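PDB 3CEA: Myo-inositol 2-dehydrogenase from Lactobacillus plantarum WCFS1, which probably catalyses the NAD-dependent oxidation of myo-inositol at its 2-hydroxyl, giving the corresponding ketone, scyllo-inosose. Local coordinates for residues Arg22-Leu27 / Asn52-Glu57; Gln32-Val37 / Asp304-Val309. All coordinates share one frame; numbering follows the deposited sequence.

Interaction 1: Arg22-Leu27 / Asn52-Glu57; sequences RHARHL and NELGVE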
loop_
_atom_site.group_PDB
_atom_site.type_symbol
_atom_site.label_atom_id
_atom_site.label_comp_id
_atom_site.label_asym_id
_atom_site.label_seq_id
_atom_site.Cartn_x
_atom_site.Cartn_y
_atom_site.Cartn_z
ATOM N N ARG A 22 19.214 21.858 13.070
ATOM C CA ARG A 22 18.961 20.458 13.400
ATOM C C ARG A 22 20.229 19.780 13.931
ATOM O O ARG A 22 20.187 19.083 14.950
ATOM C CB ARG A 22 18.406 19.713 12.179
ATOM C CG ARG A 22 17.831 18.340 12.490
ATOM C CD ARG A 22 17.230 17.678 11.256
ATOM N NE ARG A 22 16.030 18.367 10.783
ATOM C CZ ARG A 22 14.807 18.190 11.281
ATOM N NH1 ARG A 22 14.602 17.341 12.281
ATOM N NH2 ARG A 22 13.784 18.863 10.775
ATOM N N HIS A 23 21.346 19.994 13.234
ATOM C CA HIS A 23 22.659 19.527 13.682
ATOM C C HIS A 23 23.005 20.033 15.079
ATOM O O HIS A 23 23.507 19.275 15.907
ATOM C CB HIS A 23 23.757 19.958 12.704
ATOM C CG HIS A 23 23.946 19.027 11.548
ATOM N ND1 HIS A 23 23.859 17.655 11.672
ATOM C CD2 HIS A 23 24.256 19.269 10.253
ATOM C CE1 HIS A 23 24.085 17.096 10.498
ATOM N NE2 HIS A 23 24.332 18.052 9.620
ATOM N N ALA A 24 22.736 21.314 15.330
ATOM C CA ALA A 24 23.006 21.937 16.628
ATOM C C ALA A 24 22.155 21.332 17.742
ATOM O O ALA A 24 22.645 21.111 18.848
ATOM C CB ALA A 24 22.793 23.440 16.551
ATOM N N ARG A 25 20.886 21.064 17.441
ATOM C CA ARG A 25 19.976 20.413 18.385
ATOM C C ARG A 25 20.466 19.019 18.776
ATOM O O ARG A 25 20.496 18.686 19.962
ATOM C CB ARG A 25 18.557 20.332 17.811
ATOM C CG ARG A 25 17.769 21.629 17.880
ATOM C CD ARG A 25 16.338 21.410 17.418
ATOM N NE ARG A 25 15.523 22.619 17.522
ATOM C CZ ARG A 25 15.146 23.371 16.489
ATOM N NH1 ARG A 25 15.503 23.052 15.250
ATOM N NH2 ARG A 25 14.405 24.450 16.699
ATOM N N HIS A 26 20.851 18.217 17.779
ATOM C CA HIS A 26 21.361 16.865 18.014
ATOM C C HIS A 26 22.656 16.897 18.818
ATOM O O HIS A 26 22.886 16.050 19.685
ATOM C CB HIS A 26 21.609 16.129 16.692
ATOM C CG HIS A 26 20.366 15.850 15.904
ATOM N ND1 HIS A 26 20.378 15.700 14.534
ATOM C CD2 HIS A 26 19.077 15.696 16.288
ATOM C CE1 HIS A 26 19.150 15.460 14.109
ATOM N NE2 HIS A 26 18.342 15.456 15.153
ATOM N N LEU A 27 23.485 17.897 18.523
ATOM C CA LEU A 27 24.805 18.052 19.119
ATOM C C LEU A 27 24.722 18.351 20.619
ATOM O O LEU A 27 25.625 17.999 21.381
ATOM C CB LEU A 27 25.551 19.168 18.382
ATOM C CG LEU A 27 26.963 18.968 17.821
ATOM C CD1 LEU A 27 27.334 17.504 17.610
ATOM C CD2 LEU A 27 27.091 19.747 16.519
ATOM N N ASN A 52 20.250 31.235 24.089
ATOM C CA ASN A 52 19.098 31.217 24.998
ATOM C C ASN A 52 18.358 29.883 25.085
ATOM O O ASN A 52 17.920 29.486 26.168
ATOM C CB ASN A 52 18.116 32.341 24.647
ATOM C CG ASN A 52 18.742 33.722 24.755
ATOM O OD1 ASN A 52 19.424 34.036 25.734
ATOM N ND2 ASN A 52 18.508 34.556 23.748
ATOM N N GLU A 53 18.216 29.203 23.949
ATOM C CA GLU A 53 17.473 27.943 23.900
ATOM C C GLU A 53 18.364 26.715 24.076
ATOM O O GLU A 53 17.973 25.761 24.750
ATOM C CB GLU A 53 16.656 27.837 22.608
ATOM N N LEU A 54 19.555 26.740 23.477
ATOM C CA LEU A 54 20.458 25.583 23.509
ATOM C C LEU A 54 21.536 25.654 24.594
ATOM O O LEU A 54 22.101 24.628 24.979
ATOM C CB LEU A 54 21.098 25.345 22.134
ATOM C CG LEU A 54 20.221 24.836 20.983
ATOM C CD1 LEU A 54 21.007 24.856 19.681
ATOM C CD2 LEU A 54 19.666 23.440 21.253
ATOM N N GLY A 55 21.818 26.859 25.083
ATOM C CA GLY A 55 22.802 27.048 26.147
ATOM C C GLY A 55 24.235 27.134 25.653
ATOM O O GLY A 55 25.176 26.919 26.423
ATOM N N VAL A 56 24.395 27.451 24.370
ATOM C CA VAL A 56 25.713 27.629 23.758
ATOM C C VAL A 56 26.403 28.845 24.381
ATOM O O VAL A 56 25.821 29.930 24.437
ATOM C CB VAL A 56 25.606 27.780 22.212
ATOM C CG1 VAL A 56 26.968 28.064 21.587
ATOM C CG2 VAL A 56 24.985 26.530 21.590
ATOM N N GLU A 57 27.634 28.649 24.851
ATOM C CA GLU A 57 28.376 29.684 25.583
ATOM C C GLU A 57 28.651 30.957 24.775
ATOM O O GLU A 57 28.190 32.039 25.143
ATOM C CB GLU A 57 29.684 29.118 26.156
ATOM C CG GLU A 57 29.516 28.316 27.440
#
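Leu-54 reaches across to the helix 20-29 with both of its methyl branches, and the two land on neighbouring residues. CD1 meets the methyl of Ala-24 (CB to CD1 3.9 Å), while CD2 lies against the backbone of Arg-25, 4.2 Å from its CA, and beside CG at the root of that side chain, CG to CD2 4.3 Å. The two branches part toward these residues because CG stands anti to the carbonyl carbon of Leu-54 (chi1 -70°) and the chain then runs extended to CD1 (chi2 172°). No hydrogen bond crosses between the segments; the contact is van der Waals packing and small, burying 112 Å² in all. It joins two successive beta-alpha units of a Rossmann fold on one face of the parallel sheet: helix 20-29 follows the probable GxGxxG turn, and the loop 52-57 leads from the next helix, 44-52, into strand 58-60 at one edge of the sheet. Gly-55, with positive phi (84°), turns the chain out of helical geometry just after Leu-54. Trp-49, on helix 44-52, touches both Leu-54 and Arg-25. The guanidinium of Arg-25 is carried off along an extended chain, and its NH1 forms a salt bridge with Glu-21. The buried Ala-24 also packs against Leu-16 of the preceding loop.

Interaction 2: Gln32-Val37 / Asp304-Val309; sequences QGVKLV and DFVNNV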
loop_
_atom_site.group_PDB
_atom_site.type_symbol
_atom_site.label_atom_id
_atom_site.label_comp_id
_atom_site.label_asym_id
_atom_site.label_seq_id
_atom_site.Cartn_x
_atom_site.Cartn_y
_atom_site.Cartn_z
ATOM N N GLN A 32 26.630 11.904 21.919
ATOM C CA GLN A 32 27.384 11.627 23.138
ATOM C C GLN A 32 28.878 11.870 22.969
ATOM O O GLN A 32 29.428 11.698 21.876
ATOM C CB GLN A 32 27.147 10.191 23.602
ATOM C CG GLN A 32 25.720 9.911 24.042
ATOM C CD GLN A 32 25.634 8.774 25.037
ATOM O OE1 GLN A 32 26.127 7.668 24.787
ATOM N NE2 GLN A 32 25.004 9.037 26.177
ATOM N N GLY A 33 29.526 12.267 24.063
ATOM C CA GLY A 33 30.967 12.506 24.079
ATOM C C GLY A 33 31.371 13.812 23.425
ATOM O O GLY A 33 32.531 13.985 23.044
ATOM N N VAL A 34 30.415 14.730 23.300
ATOM C CA VAL A 34 30.652 16.023 22.660
ATOM C C VAL A 34 29.962 17.166 23.417
ATOM O O VAL A 34 28.928 16.965 24.063
ATOM C CB VAL A 34 30.229 16.004 21.156
ATOM C CG1 VAL A 34 28.720 16.192 20.991
ATOM C CG2 VAL A 34 30.989 17.055 20.365
ATOM N N LYS A 35 30.553 18.356 23.339
ATOM C CA LYS A 35 29.977 19.558 23.924
ATOM C C LYS A 35 30.098 20.712 22.933
ATOM O O LYS A 35 31.205 21.094 22.544
ATOM C CB LYS A 35 30.678 19.900 25.244
ATOM C CG LYS A 35 29.924 20.891 26.122
ATOM N N LEU A 36 28.954 21.250 22.519
ATOM C CA LEU A 36 28.916 22.396 21.611
ATOM C C LEU A 36 29.162 23.688 22.389
ATOM O O LEU A 36 28.329 24.106 23.198
ATOM C CB LEU A 36 27.580 22.448 20.862
ATOM C CG LEU A 36 27.419 23.449 19.712
ATOM C CD1 LEU A 36 28.393 23.167 18.571
ATOM C CD2 LEU A 36 25.988 23.428 19.204
ATOM N N VAL A 37 30.309 24.314 22.133
ATOM C CA VAL A 37 30.767 25.459 22.922
ATOM C C VAL A 37 30.486 26.802 22.247
ATOM O O VAL A 37 30.139 27.779 22.917
ATOM C CB VAL A 37 32.276 25.342 23.266
ATOM C CG1 VAL A 37 32.740 26.534 24.097
ATOM C CG2 VAL A 37 32.553 24.041 24.011
ATOM N N ASP A 304 28.872 9.051 14.480
ATOM C CA ASP A 304 29.960 8.299 13.856
ATOM C C ASP A 304 31.220 9.156 13.725
ATOM O O ASP A 304 32.328 8.677 13.979
ATOM C CB ASP A 304 29.533 7.749 12.490
ATOM C CG ASP A 304 30.608 6.883 11.841
ATOM O OD1 ASP A 304 31.088 5.924 12.487
ATOM O OD2 ASP A 304 30.965 7.159 10.675
ATOM N N PHE A 305 31.037 10.420 13.340
ATOM C CA PHE A 305 32.134 11.385 13.252
ATOM C C PHE A 305 32.800 11.609 14.607
ATOM O O PHE A 305 34.027 11.596 14.709
ATOM C CB PHE A 305 31.640 12.719 12.673
ATOM C CG PHE A 305 32.628 13.848 12.801
ATOM C CD1 PHE A 305 33.705 13.952 11.927
ATOM C CD2 PHE A 305 32.478 14.810 13.796
ATOM C CE1 PHE A 305 34.620 14.994 12.041
ATOM C CE2 PHE A 305 33.388 15.858 13.921
ATOM C CZ PHE A 305 34.461 15.951 13.041
ATOM N N VAL A 306 31.981 11.824 15.637
ATOM C CA VAL A 306 32.467 12.031 17.002
ATOM C C VAL A 306 33.261 10.812 17.479
ATOM O O VAL A 306 34.353 10.960 18.034
ATOM C CB VAL A 306 31.307 12.383 17.976
ATOM C CG1 VAL A 306 31.759 12.311 19.431
ATOM C CG2 VAL A 306 30.760 13.769 17.667
ATOM N N ASN A 307 32.713 9.618 17.243
ATOM C CA ASN A 307 33.408 8.363 17.535
ATOM C C ASN A 307 34.717 8.252 16.757
ATOM O O ASN A 307 35.736 7.820 17.301
ATOM C CB ASN A 307 32.516 7.156 17.217
ATOM C CG ASN A 307 31.266 7.094 18.086
ATOM O OD1 ASN A 307 31.270 7.521 19.244
ATOM N ND2 ASN A 307 30.188 6.550 17.526
ATOM N N ASN A 308 34.678 8.651 15.485
ATOM C CA ASN A 308 35.852 8.624 14.614
ATOM C C ASN A 308 36.993 9.497 15.123
ATOM O O ASN A 308 38.153 9.085 15.081
ATOM C CB ASN A 308 35.477 9.011 13.177
ATOM C CG ASN A 308 34.809 7.876 12.415
ATOM O OD1 ASN A 308 34.725 6.746 12.899
ATOM N ND2 ASN A 308 34.324 8.177 11.214
ATOM N N VAL A 309 36.659 10.695 15.605
ATOM C CA VAL A 309 37.652 11.599 16.195
ATOM C C VAL A 309 38.267 10.984 17.461
ATOM O O VAL A 309 39.486 11.019 17.643
ATOM C CB VAL A 309 37.057 13.005 16.506
ATOM C CG1 VAL A 309 38.103 13.908 17.156
ATOM C CG2 VAL A 309 36.518 13.661 15.240
#
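Val-306 brings both methyls to the start of strand 34-40, where a Rossmann domain's second parallel strand meets a helix, 295-311, that arrives from more than 260 residues further along the chain. The close part is the approach of Val-306 CG1 to the backbone, 3.4 Å from Gln-32 O and 4.1 Å from Gly-33 O. It is a methyl against carbonyl oxygens, and no hydrogen bond spans the two segments. Gly-33, at positive phi (76°), contributes backbone alone to this meeting. The second methyl of Val-306, standing beside the backbone N of its own residue and anti to the carbonyl carbon, extends the packed side to Val-34 at a longer distance, CG2 to CB of Val-34 4.2 Å. Ile-31 also packs on Val-306, and Gln-303, one turn earlier on the helix, accepts a hydrogen bond from the backbone N of Gln-32 through OE1. The loose side belongs to the side chain of Gln-32, whose end leads away from the helix. It is largely exposed, yet reaches a second subunit, where its NE2 makes a weak hydrogen bond to the backbone O of Val-28 of that subunit.

In the fold
Helix 20-29 and strand 34-40 follow each other in the chain, and the segments of interactions 1 and 2 alternate along it; their centres lie 14 Å apart. They touch directly: Val-56 CG1 is 3.4 Å from Val-37 O, Leu-27 O is 3.6 Å from Val-34 CG1, and Val-56 CG2 is 4.0 Å from Leu-36 CD2. Strand 34-40 meets the loop 52-57 at Leu-36 and the remote helix 295-311 at Val-34, an example of one sheet receiving elements from near and far in sequence. That helix also packs on helix 20-29, through Val-302 against Leu-27. The bound NAD lies about 10 Å from the side chain of Ala-24, near interaction 1.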